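Side-chain contacts in periplasmic binding protein (Veillonella parvula, PDB 4LJS), which probably binds a small solute outside the cytoplasmic membrane and delivers it to an ABC importer for uptake: residues 57-62 and 81-86; 193-198 and 309-314; 266-271 and 277-282. All coordinates share one frame; numbering follows the deposited sequence.

In the fold
All three contacts are mainly apolar but differ in place and burial. Contact 1 lies in the N-terminal half and joins two helices beside the parallel sheet. In the C-terminal half, contact 2 joins a strand of its mixed sheet to a helix, and contact 3 joins two helices packed on that sheet, centres about 16 Å apart. Contact 2 is the buried one: a proline just before strand 196-203 and an alanine within it meet the end of helix 299-310 and the tyrosine that follows it. Contacts 1 and 3 are partly buried. A water bridges contact 1; contact 3 sets a leucine against a helix's carbonyl end. Contact 3 lies inside the loop contact 2 closes.

Contact 1 of 3, residues 57-62 and 81-86; sequences TIIALG and PEYREA
Ile59 and Tyr83 pass alongside each other in opposite directions. The touching atom of Ile59 is its CG2 methyl. CG2 lies anti to the backbone N (chi1 of CG1 -68°), which takes it out to residues 81-86. There it meets Tyr83 CB at 3.7 Å and the methyl CB of Ala86 at 3.8 Å. Ala60 serves the other end of the tyrosine. Its backbone N sits over one face of the ring, and its CB reaches the phenol end, 3.5 Å from Tyr83 CZ and 3.2 Å from Tyr83 OH. The hydroxyl is also tied to the helix through a water. This water lies 2.7 Å from Tyr83 OH and donates to Ala60 O at 3.0 Å, so it gives the last-turn carbonyl of Ala60 a partner.

Helix 52-60 is the connection of a beta-alpha-beta crossover between the neighbouring parallel strands 47-50 and 67-71. Ile59 also touches Ile67 of the second strand. The contact thus lays the start of helix 84-89 against a helix that flanks the four-stranded parallel sheet.

A second shell surrounds the ring and the two helix ends. Glu82 CG lies 3.5 Å above the face of the Tyr83 ring opposite Ala60, offset toward the rim, so the ring is sandwiched. Glu82 OE1 makes a salt bridge with Arg80. The helix of Ala60 ends in a Schellman motif at Gly62, which has positive phi, and Gly62 N bonds to Ile59 O at 2.9 Å. On the far side of 81-86, the Arg84 guanidinium covers Pro81 CA with one face, and its NE bonds to Val79 O.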
ATOM      1  N   THR A  57       5.089  -6.973   2.602  1.00 28.05           N
ATOM      2  CA  THR A  57       5.224  -7.708   1.340  1.00 27.55           C
ATOM      3  C   THR A  57       6.290  -8.798   1.460  1.00 32.97           C
ATOM      4  O   THR A  57       6.083  -9.930   1.026  1.00 36.30           O
ATOM      5  CB  THR A  57       5.540  -6.783   0.137  1.00 35.25           C
ATOM      6  OG1 THR A  57       4.517  -5.779   0.014  1.00 36.26           O
ATOM      7  CG2 THR A  57       5.619  -7.590  -1.166  1.00 30.18           C
ATOM      8  N   ILE A  58       7.425  -8.458   2.065  1.00 30.91           N
ATOM      9  CA  ILE A  58       8.477  -9.436   2.257  1.00 30.14           C
ATOM     10  C   ILE A  58       8.008 -10.534   3.212  1.00 36.08           C
ATOM     11  O   ILE A  58       8.278 -11.717   2.996  1.00 37.49           O
ATOM     12  CB  ILE A  58       9.775  -8.788   2.749  1.00 30.51           C
ATOM     13  CG1 ILE A  58      10.381  -7.927   1.635  1.00 28.32           C
ATOM     14  CG2 ILE A  58      10.755  -9.863   3.197  1.00 28.60           C
ATOM     15  CD1 ILE A  58      11.441  -6.920   2.129  1.00 27.96           C
ATOM     16  N   ILE A  59       7.269 -10.147   4.246  1.00 34.42           N
ATOM     17  CA  ILE A  59       6.672 -11.134   5.132  1.00 34.20           C
ATOM     18  C   ILE A  59       5.705 -12.053   4.376  1.00 35.05           C
ATOM     19  O   ILE A  59       5.739 -13.277   4.543  1.00 34.16           O
ATOM     20  CB  ILE A  59       5.974 -10.473   6.328  1.00 33.90           C
ATOM     21  CG1 ILE A  59       7.024  -9.817   7.245  1.00 29.77           C
ATOM     22  CG2 ILE A  59       5.152 -11.494   7.084  1.00 36.01           C
ATOM     23  CD1 ILE A  59       6.437  -9.073   8.443  1.00 30.28           C
ATOM     24  N   ALA A  60       4.873 -11.465   3.519  1.00 31.71           N
ATOM     25  CA  ALA A  60       3.874 -12.232   2.773  1.00 37.27           C
ATOM     26  C   ALA A  60       4.516 -13.237   1.822  1.00 36.72           C
ATOM     27  O   ALA A  60       3.907 -14.241   1.472  1.00 39.88           O
ATOM     28  CB  ALA A  60       2.940 -11.297   1.991  1.00 34.07           C
ATOM     29  N   LEU A  61       5.739 -12.949   1.394  1.00 36.87           N
ATOM     30  CA  LEU A  61       6.455 -13.830   0.474  1.00 42.07           C
ATOM     31  C   LEU A  61       7.145 -14.972   1.221  1.00 43.79           C
ATOM     32  O   LEU A  61       7.656 -15.901   0.607  1.00 46.30           O
ATOM     33  CB  LEU A  61       7.482 -13.033  -0.335  1.00 34.43           C
ATOM     34  CG  LEU A  61       6.931 -12.108  -1.425  1.00 34.24           C
ATOM     35  CD1 LEU A  61       8.049 -11.222  -1.962  1.00 33.48           C
ATOM     36  CD2 LEU A  61       6.278 -12.909  -2.563  1.00 33.60           C
ATOM     37  N   GLY A  62       7.168 -14.883   2.550  1.00 37.65           N
ATOM     38  CA  GLY A  62       7.696 -15.948   3.384  1.00 44.39           C
ATOM     39  C   GLY A  62       9.094 -15.680   3.903  1.00 45.63           C
ATOM     40  O   GLY A  62       9.711 -16.549   4.509  1.00 42.26           O
ATOM     41  N   PRO A  81      -3.345  -9.852  10.590  1.00 39.11           N
ATOM     42  CA  PRO A  81      -3.261 -10.851  11.667  1.00 35.72           C
ATOM     43  C   PRO A  81      -2.281 -11.989  11.360  1.00 39.36           C
ATOM     44  O   PRO A  81      -1.456 -12.319  12.212  1.00 46.59           O
ATOM     45  CB  PRO A  81      -4.699 -11.385  11.763  1.00 35.38           C
ATOM     46  CG  PRO A  81      -5.547 -10.240  11.313  1.00 39.95           C
ATOM     47  CD  PRO A  81      -4.741  -9.494  10.269  1.00 37.63           C
ATOM     48  N   GLU A  82      -2.344 -12.545  10.151  1.00 39.93           N
ATOM     49  CA  GLU A  82      -1.502 -13.678   9.770  1.00 45.16           C
ATOM     50  C   GLU A  82      -0.029 -13.331   9.596  1.00 47.12           C
ATOM     51  O   GLU A  82       0.806 -14.226   9.496  1.00 51.92           O
ATOM     52  CB  GLU A  82      -2.013 -14.324   8.479  1.00 49.89           C
ATOM     53  CG  GLU A  82      -1.859 -13.454   7.251  1.00 58.13           C
ATOM     54  CD  GLU A  82      -3.191 -12.936   6.740  1.00 72.70           C
ATOM     55  OE1 GLU A  82      -3.415 -12.983   5.507  1.00 77.07           O
ATOM     56  OE2 GLU A  82      -4.012 -12.487   7.575  1.00 71.15           O
ATOM     57  N   TYR A  83       0.287 -12.039   9.551  1.00 43.20           N
ATOM     58  CA  TYR A  83       1.670 -11.592   9.408  1.00 44.39           C
ATOM     59  C   TYR A  83       2.244 -11.043  10.717  1.00 43.01           C
ATOM     60  O   TYR A  83       3.416 -10.663  10.776  1.00 41.98           O
ATOM     61  CB  TYR A  83       1.781 -10.533   8.301  1.00 39.73           C
ATOM     62  CG  TYR A  83       1.351 -11.029   6.936  1.00 41.62           C
ATOM     63  CD1 TYR A  83       1.472 -12.371   6.594  1.00 48.85           C
ATOM     64  CD2 TYR A  83       0.822 -10.157   5.988  1.00 42.42           C
ATOM     65  CE1 TYR A  83       1.073 -12.834   5.344  1.00 45.31           C
ATOM     66  CE2 TYR A  83       0.419 -10.614   4.737  1.00 42.94           C
ATOM     67  CZ  TYR A  83       0.552 -11.950   4.425  1.00 45.04           C
ATOM     68  OH  TYR A  83       0.162 -12.408   3.186  1.00 58.71           O
ATOM     69  N   ARG A  84       1.428 -11.005  11.766  1.00 45.60           N
ATOM     70  CA  ARG A  84       1.860 -10.394  13.025  1.00 43.82           C
ATOM     71  C   ARG A  84       3.004 -11.107  13.722  1.00 37.66           C
ATOM     72  O   ARG A  84       3.912 -10.451  14.241  1.00 43.59           O
ATOM     73  CB  ARG A  84       0.694 -10.220  13.991  1.00 37.16           C
ATOM     74  CG  ARG A  84      -0.023  -8.916  13.797  1.00 39.17           C
ATOM     75  CD  ARG A  84      -1.344  -8.927  14.516  1.00 42.25           C
ATOM     76  NE  ARG A  84      -2.275  -7.974  13.933  1.00 42.61           N
ATOM     77  CZ  ARG A  84      -3.565  -7.934  14.230  1.00 41.91           C
ATOM     78  NH1 ARG A  84      -4.065  -8.800  15.105  1.00 38.99           N
ATOM     79  NH2 ARG A  84      -4.348  -7.029  13.659  1.00 40.27           N
ATOM     80  N   GLU A  85       2.954 -12.438  13.753  1.00 39.99           N
ATOM     81  CA  GLU A  85       3.987 -13.215  14.445  1.00 43.57           C
ATOM     82  C   GLU A  85       5.370 -12.948  13.852  1.00 46.93           C
ATOM     83  O   GLU A  85       6.331 -12.719  14.581  1.00 45.98           O
ATOM     84  CB  GLU A  85       3.679 -14.711  14.408  1.00 43.82           C
ATOM     85  CG  GLU A  85       2.912 -15.213  15.624  1.00 67.30           C
ATOM     86  CD  GLU A  85       2.998 -16.723  15.803  1.00 78.15           C
ATOM     87  OE1 GLU A  85       2.397 -17.240  16.768  1.00 85.44           O
ATOM     88  OE2 GLU A  85       3.667 -17.392  14.984  1.00 78.33           O
ATOM     89  N   ALA A  86       5.456 -12.971  12.526  1.00 45.86           N
ATOM     90  CA  ALA A  86       6.704 -12.684  11.832  1.00 42.71           C
ATOM     91  C   ALA A  86       7.133 -11.244  12.096  1.00 40.32           C
ATOM     92  O   ALA A  86       8.310 -10.973  12.327  1.00 42.41           O
ATOM     93  CB  ALA A  86       6.547 -12.931  10.330  1.00 34.45           C
TER
HETATM   94  O   HOH W   1       1.025 -14.712   2.160  1.00 52.32           O

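Contact 2 of 3, residues 193-198 and 309-314; sequences KPPKAL and GLYPNL
Pro195 and Leu310 bring the backbones closest, with their CA atoms 6.3 Å apart, where the chain entering strand 196-203 passes the last turn of helix 299-310. Leu310 CD2 fits against two residues of the strand side: Ala197 CB at 3.7 Å and Pro195 CG at 3.8 Å. The proline ring and the leucine cross at about a right angle. Tyr311, the first residue beyond the helix, crosses Pro195 in the same way. Its CG is anti to the carbonyl carbon (chi1 -56°), and the ring reaches across so that CE1 lies 3.6 Å from Pro195 CD. The approach is oblique to the ring. Tyr311 OH is 3.5 Å from the same CD, but its polar partner is the carbonyl O of Leu223, to which it is hydrogen-bonded. With a phenylalanine in place of Tyr311, Leu223 O would probably be left without this donor, and Pro195 CD would lose its contact with the hydroxyl. The contact sits where strand 196-203 enters the mixed sheet of the C-terminal half, paired there with strands 226-227 and 247-252. Pro195 and Ala197 make backbone bonds with Asp226, and Leu310 also packs on Val247 and Phe249 of strand 247-252. The contact proper therefore rests on apolar packing, while its one buried hydroxyl is satisfied from a third part of the chain.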
ATOM      1  N   LYS A 193     -26.108  -1.182 -13.589  1.00 61.29           N
ATOM      2  CA  LYS A 193     -25.624   0.193 -13.670  1.00 63.61           C
ATOM      3  C   LYS A 193     -24.419   0.368 -12.754  1.00 56.36           C
ATOM      4  O   LYS A 193     -24.496   0.045 -11.568  1.00 57.30           O
ATOM      5  CB  LYS A 193     -26.725   1.175 -13.266  1.00 69.34           C
ATOM      6  CG  LYS A 193     -26.301   2.635 -13.298  1.00 72.84           C
ATOM      7  CD  LYS A 193     -27.502   3.562 -13.155  1.00 81.21           C
ATOM      8  CE  LYS A 193     -27.083   5.024 -13.242  1.00 87.51           C
ATOM      9  NZ  LYS A 193     -28.249   5.955 -13.214  1.00 92.72           N
ATOM     10  N   PRO A 194     -23.303   0.879 -13.302  1.00 50.08           N
ATOM     11  CA  PRO A 194     -22.077   1.096 -12.525  1.00 49.99           C
ATOM     12  C   PRO A 194     -22.336   2.054 -11.374  1.00 48.63           C
ATOM     13  O   PRO A 194     -22.981   3.077 -11.582  1.00 56.78           O
ATOM     14  CB  PRO A 194     -21.127   1.754 -13.534  1.00 49.07           C
ATOM     15  CG  PRO A 194     -21.681   1.414 -14.873  1.00 53.62           C
ATOM     16  CD  PRO A 194     -23.166   1.346 -14.691  1.00 52.51           C
ATOM     17  N   PRO A 195     -21.851   1.720 -10.169  1.00 48.36           N
ATOM     18  CA  PRO A 195     -22.059   2.585  -9.004  1.00 47.13           C
ATOM     19  C   PRO A 195     -21.197   3.843  -9.100  1.00 45.21           C
ATOM     20  O   PRO A 195     -20.104   3.794  -9.662  1.00 36.50           O
ATOM     21  CB  PRO A 195     -21.591   1.708  -7.840  1.00 50.11           C
ATOM     22  CG  PRO A 195     -20.570   0.811  -8.445  1.00 50.79           C
ATOM     23  CD  PRO A 195     -21.062   0.520  -9.838  1.00 42.86           C
ATOM     24  N   LYS A 196     -21.693   4.958  -8.572  1.00 49.02           N
ATOM     25  CA  LYS A 196     -20.913   6.191  -8.538  1.00 49.77           C
ATOM     26  C   LYS A 196     -20.213   6.354  -7.182  1.00 44.19           C
ATOM     27  O   LYS A 196     -20.870   6.526  -6.146  1.00 43.13           O
ATOM     28  CB  LYS A 196     -21.799   7.405  -8.845  1.00 53.37           C
ATOM     29  CG  LYS A 196     -21.046   8.730  -8.797  1.00 62.38           C
ATOM     30  CD  LYS A 196     -21.242   9.570 -10.054  1.00 65.44           C
ATOM     31  CE  LYS A 196     -22.611  10.213 -10.090  1.00 68.14           C
ATOM     32  NZ  LYS A 196     -22.585  11.477 -10.877  1.00 71.63           N
ATOM     33  N   ALA A 197     -18.884   6.307  -7.196  1.00 41.79           N
ATOM     34  CA  ALA A 197     -18.101   6.302  -5.960  1.00 39.98           C
ATOM     35  C   ALA A 197     -17.346   7.606  -5.694  1.00 44.01           C
ATOM     36  O   ALA A 197     -16.889   8.279  -6.624  1.00 43.01           O
ATOM     37  CB  ALA A 197     -17.122   5.129  -5.958  1.00 31.02           C
ATOM     38  N   LEU A 198     -17.207   7.939  -4.412  1.00 40.57           N
ATOM     39  CA  LEU A 198     -16.391   9.067  -3.986  1.00 39.35           C
ATOM     40  C   LEU A 198     -15.363   8.623  -2.957  1.00 40.42           C
ATOM     41  O   LEU A 198     -15.715   8.020  -1.944  1.00 42.96           O
ATOM     42  CB  LEU A 198     -17.266  10.172  -3.391  1.00 40.25           C
ATOM     43  CG  LEU A 198     -16.488  11.324  -2.754  1.00 39.45           C
ATOM     44  CD1 LEU A 198     -15.759  12.138  -3.819  1.00 40.24           C
ATOM     45  CD2 LEU A 198     -17.398  12.205  -1.909  1.00 39.11           C
ATOM     46  N   GLY A 309     -17.984  -2.620  -0.884  1.00 30.55           N
ATOM     47  CA  GLY A 309     -18.744  -1.383  -0.795  1.00 27.22           C
ATOM     48  C   GLY A 309     -19.424  -0.973  -2.097  1.00 38.81           C
ATOM     49  O   GLY A 309     -20.521  -0.400  -2.089  1.00 38.98           O
ATOM     50  N   LEU A 310     -18.778  -1.252  -3.227  1.00 32.44           N
ATOM     51  CA  LEU A 310     -19.348  -0.891  -4.522  1.00 30.61           C
ATOM     52  C   LEU A 310     -20.519  -1.798  -4.860  1.00 30.88           C
ATOM     53  O   LEU A 310     -21.534  -1.341  -5.382  1.00 40.83           O
ATOM     54  CB  LEU A 310     -18.297  -0.982  -5.633  1.00 35.10           C
ATOM     55  CG  LEU A 310     -17.216   0.095  -5.676  1.00 38.85           C
ATOM     56  CD1 LEU A 310     -16.178  -0.258  -6.734  1.00 34.55           C
ATOM     57  CD2 LEU A 310     -17.837   1.466  -5.942  1.00 36.37           C
ATOM     58  N   TYR A 311     -20.385  -3.082  -4.538  1.00 31.23           N
ATOM     59  CA  TYR A 311     -21.388  -4.065  -4.947  1.00 37.18           C
ATOM     60  C   TYR A 311     -21.981  -4.897  -3.801  1.00 41.67           C
ATOM     61  O   TYR A 311     -21.756  -6.103  -3.734  1.00 44.80           O
ATOM     62  CB  TYR A 311     -20.781  -4.972  -6.019  1.00 31.21           C
ATOM     63  CG  TYR A 311     -20.242  -4.198  -7.203  1.00 36.64           C
ATOM     64  CD1 TYR A 311     -21.100  -3.678  -8.165  1.00 32.65           C
ATOM     65  CD2 TYR A 311     -18.877  -3.966  -7.351  1.00 32.45           C
ATOM     66  CE1 TYR A 311     -20.615  -2.971  -9.247  1.00 39.88           C
ATOM     67  CE2 TYR A 311     -18.383  -3.251  -8.444  1.00 32.83           C
ATOM     68  CZ  TYR A 311     -19.258  -2.759  -9.386  1.00 37.13           C
ATOM     69  OH  TYR A 311     -18.791  -2.046 -10.473  1.00 40.25           O
ATOM     70  N   PRO A 312     -22.769  -4.257  -2.915  1.00 44.84           N
ATOM     71  CA  PRO A 312     -23.336  -4.893  -1.714  1.00 43.48           C
ATOM     72  C   PRO A 312     -24.206  -6.108  -2.029  1.00 45.98           C
ATOM     73  O   PRO A 312     -24.336  -7.006  -1.196  1.00 51.85           O
ATOM     74  CB  PRO A 312     -24.215  -3.789  -1.107  1.00 40.66           C
ATOM     75  CG  PRO A 312     -23.716  -2.524  -1.695  1.00 46.93           C
ATOM     76  CD  PRO A 312     -23.242  -2.871  -3.072  1.00 45.52           C
ATOM     77  N   ASN A 313     -24.805  -6.138  -3.212  1.00 40.70           N
ATOM     78  CA  ASN A 313     -25.633  -7.277  -3.589  1.00 48.25           C
ATOM     79  C   ASN A 313     -24.815  -8.507  -3.949  1.00 44.55           C
ATOM     80  O   ASN A 313     -25.254  -9.634  -3.737  1.00 47.32           O
ATOM     81  CB  ASN A 313     -26.582  -6.914  -4.731  1.00 56.45           C
ATOM     82  CG  ASN A 313     -27.707  -6.013  -4.279  1.00 69.64           C
ATOM     83  OD1 ASN A 313     -28.187  -6.122  -3.149  1.00 72.11           O
ATOM     84  ND2 ASN A 313     -28.130  -5.108  -5.155  1.00 76.52           N
ATOM     85  N   LEU A 314     -23.630  -8.287  -4.504  1.00 41.87           N
ATOM     86  CA  LEU A 314     -22.730  -9.388  -4.825  1.00 44.23           C
ATOM     87  C   LEU A 314     -22.049  -9.898  -3.556  1.00 44.72           C
ATOM     88  O   LEU A 314     -21.768 -11.087  -3.428  1.00 45.89           O
ATOM     89  CB  LEU A 314     -21.678  -8.942  -5.839  1.00 42.42           C
ATOM     90  CG  LEU A 314     -20.726 -10.036  -6.328  1.00 43.08           C
ATOM     91  CD1 LEU A 314     -21.513 -11.164  -6.964  1.00 41.27           C
ATOM     92  CD2 LEU A 314     -19.729  -9.461  -7.312  1.00 38.91           C
TER

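Contact 3 of 3, residues 266-271 and 277-282; sequences YVLTQS and NALRNK
Leu268 and Leu279 pack across the loop between two helices that lie in the crossover from strand 247-252 to the parallel strand 284-288. Leu279 carries most of the contact, and its two methyls do different work. CD2 meets Leu268 CD1 at 3.6 Å, the two side chains crossing at a slant. CD1 lies over the carbonyl end of helix 260-268, 3.7 Å from Leu268 O and 3.9 Å from Val267 O.

Both leucines also touch Val284, while Val267 rests on Leu250 and Ala278 on Ile248. The pair of helices in this beta-alpha-beta connection is thus seated on the two strands that it joins.

Each helix stops with its own turn. Thr269 is the centre of an inverse gamma turn, with Gln270 N bonded to Leu268 O at 2.7 Å, and Thr269 OG1 bonds back to Asn265 O. The short helix 277-280 ends in a Schellman motif, in which Lys282 has positive phi and its N bonds to Leu279 O at 3.2 Å. Beyond the leucines, Gln270 folds back so that NE2 sits 3.7 Å above the plane of the Tyr266 ring, over its centre.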
ATOM      1  N   TYR A 266     -18.656  13.071  12.029  1.00 69.08           N
ATOM      2  CA  TYR A 266     -18.608  14.369  11.360  1.00 73.37           C
ATOM      3  C   TYR A 266     -19.204  14.290   9.952  1.00 67.88           C
ATOM      4  O   TYR A 266     -19.924  15.190   9.518  1.00 69.06           O
ATOM      5  CB  TYR A 266     -17.171  14.896  11.298  1.00 71.16           C
ATOM      6  CG  TYR A 266     -17.010  16.165  10.481  1.00 76.69           C
ATOM      7  CD1 TYR A 266     -16.473  16.130   9.199  1.00 77.05           C
ATOM      8  CD2 TYR A 266     -17.397  17.396  10.994  1.00 79.99           C
ATOM      9  CE1 TYR A 266     -16.324  17.291   8.451  1.00 78.72           C
ATOM     10  CE2 TYR A 266     -17.252  18.559  10.254  1.00 85.29           C
ATOM     11  CZ  TYR A 266     -16.718  18.500   8.986  1.00 84.09           C
ATOM     12  OH  TYR A 266     -16.575  19.658   8.254  1.00 89.21           O
ATOM     13  N   VAL A 267     -18.904  13.207   9.246  1.00 52.27           N
ATOM     14  CA  VAL A 267     -19.387  13.029   7.882  1.00 57.11           C
ATOM     15  C   VAL A 267     -20.890  12.744   7.862  1.00 67.95           C
ATOM     16  O   VAL A 267     -21.645  13.384   7.126  1.00 70.66           O
ATOM     17  CB  VAL A 267     -18.606  11.907   7.161  1.00 52.71           C
ATOM     18  CG1 VAL A 267     -19.256  11.551   5.831  1.00 46.03           C
ATOM     19  CG2 VAL A 267     -17.160  12.324   6.962  1.00 51.54           C
ATOM     20  N   LEU A 268     -21.316  11.793   8.687  1.00 71.89           N
ATOM     21  CA  LEU A 268     -22.713  11.372   8.741  1.00 75.54           C
ATOM     22  C   LEU A 268     -23.628  12.477   9.248  1.00 85.73           C
ATOM     23  O   LEU A 268     -24.502  12.944   8.521  1.00 87.47           O
ATOM     24  CB  LEU A 268     -22.865  10.128   9.619  1.00 73.38           C
ATOM     25  CG  LEU A 268     -22.845   8.762   8.928  1.00 69.16           C
ATOM     26  CD1 LEU A 268     -21.785   8.695   7.841  1.00 63.87           C
ATOM     27  CD2 LEU A 268     -22.649   7.650   9.953  1.00 62.69           C
ATOM     28  N   THR A 269     -23.426  12.888  10.497  1.00 91.29           N
ATOM     29  CA  THR A 269     -24.240  13.937  11.102  1.00 93.98           C
ATOM     30  C   THR A 269     -23.893  15.292  10.504  1.00100.64           C
ATOM     31  O   THR A 269     -23.214  16.108  11.130  1.00104.01           O
ATOM     32  CB  THR A 269     -24.057  13.998  12.630  1.00 90.81           C
ATOM     33  OG1 THR A 269     -22.725  14.428  12.940  1.00 88.02           O
ATOM     34  CG2 THR A 269     -24.312  12.634  13.252  1.00 87.89           C
ATOM     35  N   GLN A 270     -24.355  15.520   9.283  1.00104.08           N
ATOM     36  CA  GLN A 270     -24.117  16.778   8.601  1.00105.51           C
ATOM     37  C   GLN A 270     -25.455  17.419   8.274  1.00111.56           C
ATOM     38  O   GLN A 270     -26.490  17.005   8.793  1.00115.38           O
ATOM     39  CB  GLN A 270     -23.307  16.549   7.325  1.00 98.95           C
ATOM     40  CG  GLN A 270     -22.323  17.658   7.015  1.00 96.78           C
ATOM     41  CD  GLN A 270     -21.199  17.743   8.029  1.00 99.76           C
ATOM     42  OE1 GLN A 270     -21.377  18.254   9.135  1.00100.91           O
ATOM     43  NE2 GLN A 270     -20.028  17.240   7.652  1.00100.51           N
ATOM     44  N   SER A 271     -25.434  18.435   7.421  1.00112.67           N
ATOM     45  CA  SER A 271     -26.664  19.095   7.007  1.00112.44           C
ATOM     46  C   SER A 271     -26.805  19.029   5.496  1.00110.42           C
ATOM     47  O   SER A 271     -27.763  18.450   4.977  1.00111.87           O
ATOM     48  CB  SER A 271     -26.684  20.547   7.483  1.00115.13           C
ATOM     49  OG  SER A 271     -26.712  20.615   8.897  1.00116.16           O
ATOM     50  N   ASN A 277     -27.200  10.286  -1.657  1.00 59.18           N
ATOM     51  CA  ASN A 277     -27.588   8.877  -1.680  1.00 57.75           C
ATOM     52  C   ASN A 277     -26.783   7.989  -0.746  1.00 56.54           C
ATOM     53  O   ASN A 277     -27.349   7.166  -0.027  1.00 57.58           O
ATOM     54  CB  ASN A 277     -27.505   8.320  -3.102  1.00 59.04           C
ATOM     55  CG  ASN A 277     -28.595   8.856  -4.003  1.00 68.80           C
ATOM     56  OD1 ASN A 277     -29.611   9.382  -3.534  1.00 66.98           O
ATOM     57  ND2 ASN A 277     -28.396   8.718  -5.308  1.00 73.51           N
ATOM     58  N   ALA A 278     -25.464   8.158  -0.765  1.00 53.81           N
ATOM     59  CA  ALA A 278     -24.569   7.366   0.078  1.00 53.15           C
ATOM     60  C   ALA A 278     -24.925   7.500   1.558  1.00 54.76           C
ATOM     61  O   ALA A 278     -24.852   6.527   2.314  1.00 49.37           O
ATOM     62  CB  ALA A 278     -23.117   7.767  -0.159  1.00 50.64           C
ATOM     63  N   LEU A 279     -25.312   8.706   1.964  1.00 55.39           N
ATOM     64  CA  LEU A 279     -25.756   8.948   3.335  1.00 59.95           C
ATOM     65  C   LEU A 279     -27.138   8.352   3.623  1.00 58.05           C
ATOM     66  O   LEU A 279     -27.324   7.681   4.636  1.00 61.69           O
ATOM     67  CB  LEU A 279     -25.741  10.445   3.664  1.00 63.28           C
ATOM     68  CG  LEU A 279     -24.402  10.992   4.169  1.00 58.60           C
ATOM     69  CD1 LEU A 279     -24.606  12.300   4.901  1.00 64.06           C
ATOM     70  CD2 LEU A 279     -23.745   9.993   5.084  1.00 62.25           C
ATOM     71  N   ARG A 280     -28.095   8.594   2.732  1.00 56.99           N
ATOM     72  CA  ARG A 280     -29.449   8.058   2.880  1.00 60.74           C
ATOM     73  C   ARG A 280     -29.444   6.544   3.037  1.00 61.36           C
ATOM     74  O   ARG A 280     -30.217   5.986   3.815  1.00 62.16           O
ATOM     75  CB  ARG A 280     -30.307   8.418   1.666  1.00 65.52           C
ATOM     76  CG  ARG A 280     -30.703   9.879   1.553  1.00 73.14           C
ATOM     77  CD  ARG A 280     -31.403  10.153   0.228  1.00 77.62           C
ATOM     78  NE  ARG A 280     -32.493   9.211  -0.018  1.00 87.87           N
ATOM     79  CZ  ARG A 280     -32.440   8.207  -0.889  1.00 87.91           C
ATOM     80  NH1 ARG A 280     -31.348   8.011  -1.613  1.00 77.66           N
ATOM     81  NH2 ARG A 280     -33.485   7.401  -1.040  1.00 96.80           N
ATOM     82  N   ASN A 281     -28.560   5.889   2.292  1.00 59.81           N
ATOM     83  CA  ASN A 281     -28.522   4.436   2.233  1.00 55.35           C
ATOM     84  C   ASN A 281     -27.390   3.833   3.048  1.00 55.40           C
ATOM     85  O   ASN A 281     -27.097   2.645   2.927  1.00 60.56           O
ATOM     86  CB  ASN A 281     -28.454   3.978   0.774  1.00 53.84           C
ATOM     87  CG  ASN A 281     -29.640   4.466  -0.031  1.00 54.54           C
ATOM     88  OD1 ASN A 281     -30.767   4.481   0.458  1.00 63.21           O
ATOM     89  ND2 ASN A 281     -29.391   4.887  -1.262  1.00 53.25           N
ATOM     90  N   LYS A 282     -26.761   4.666   3.872  1.00 58.29           N
ATOM     91  CA  LYS A 282     -25.741   4.221   4.814  1.00 52.77           C
ATOM     92  C   LYS A 282     -24.598   3.492   4.121  1.00 50.41           C
ATOM     93  O   LYS A 282     -24.135   2.453   4.582  1.00 47.86           O
ATOM     94  CB  LYS A 282     -26.367   3.355   5.913  1.00 57.65           C
ATOM     95  CG  LYS A 282     -27.471   4.079   6.684  1.00 66.76           C
ATOM     96  CD  LYS A 282     -28.318   3.118   7.505  1.00 77.22           C
ATOM     97  CE  LYS A 282     -27.704   2.847   8.868  1.00 84.63           C
ATOM     98  NZ  LYS A 282     -27.747   4.048   9.751  1.00 90.23           N
TER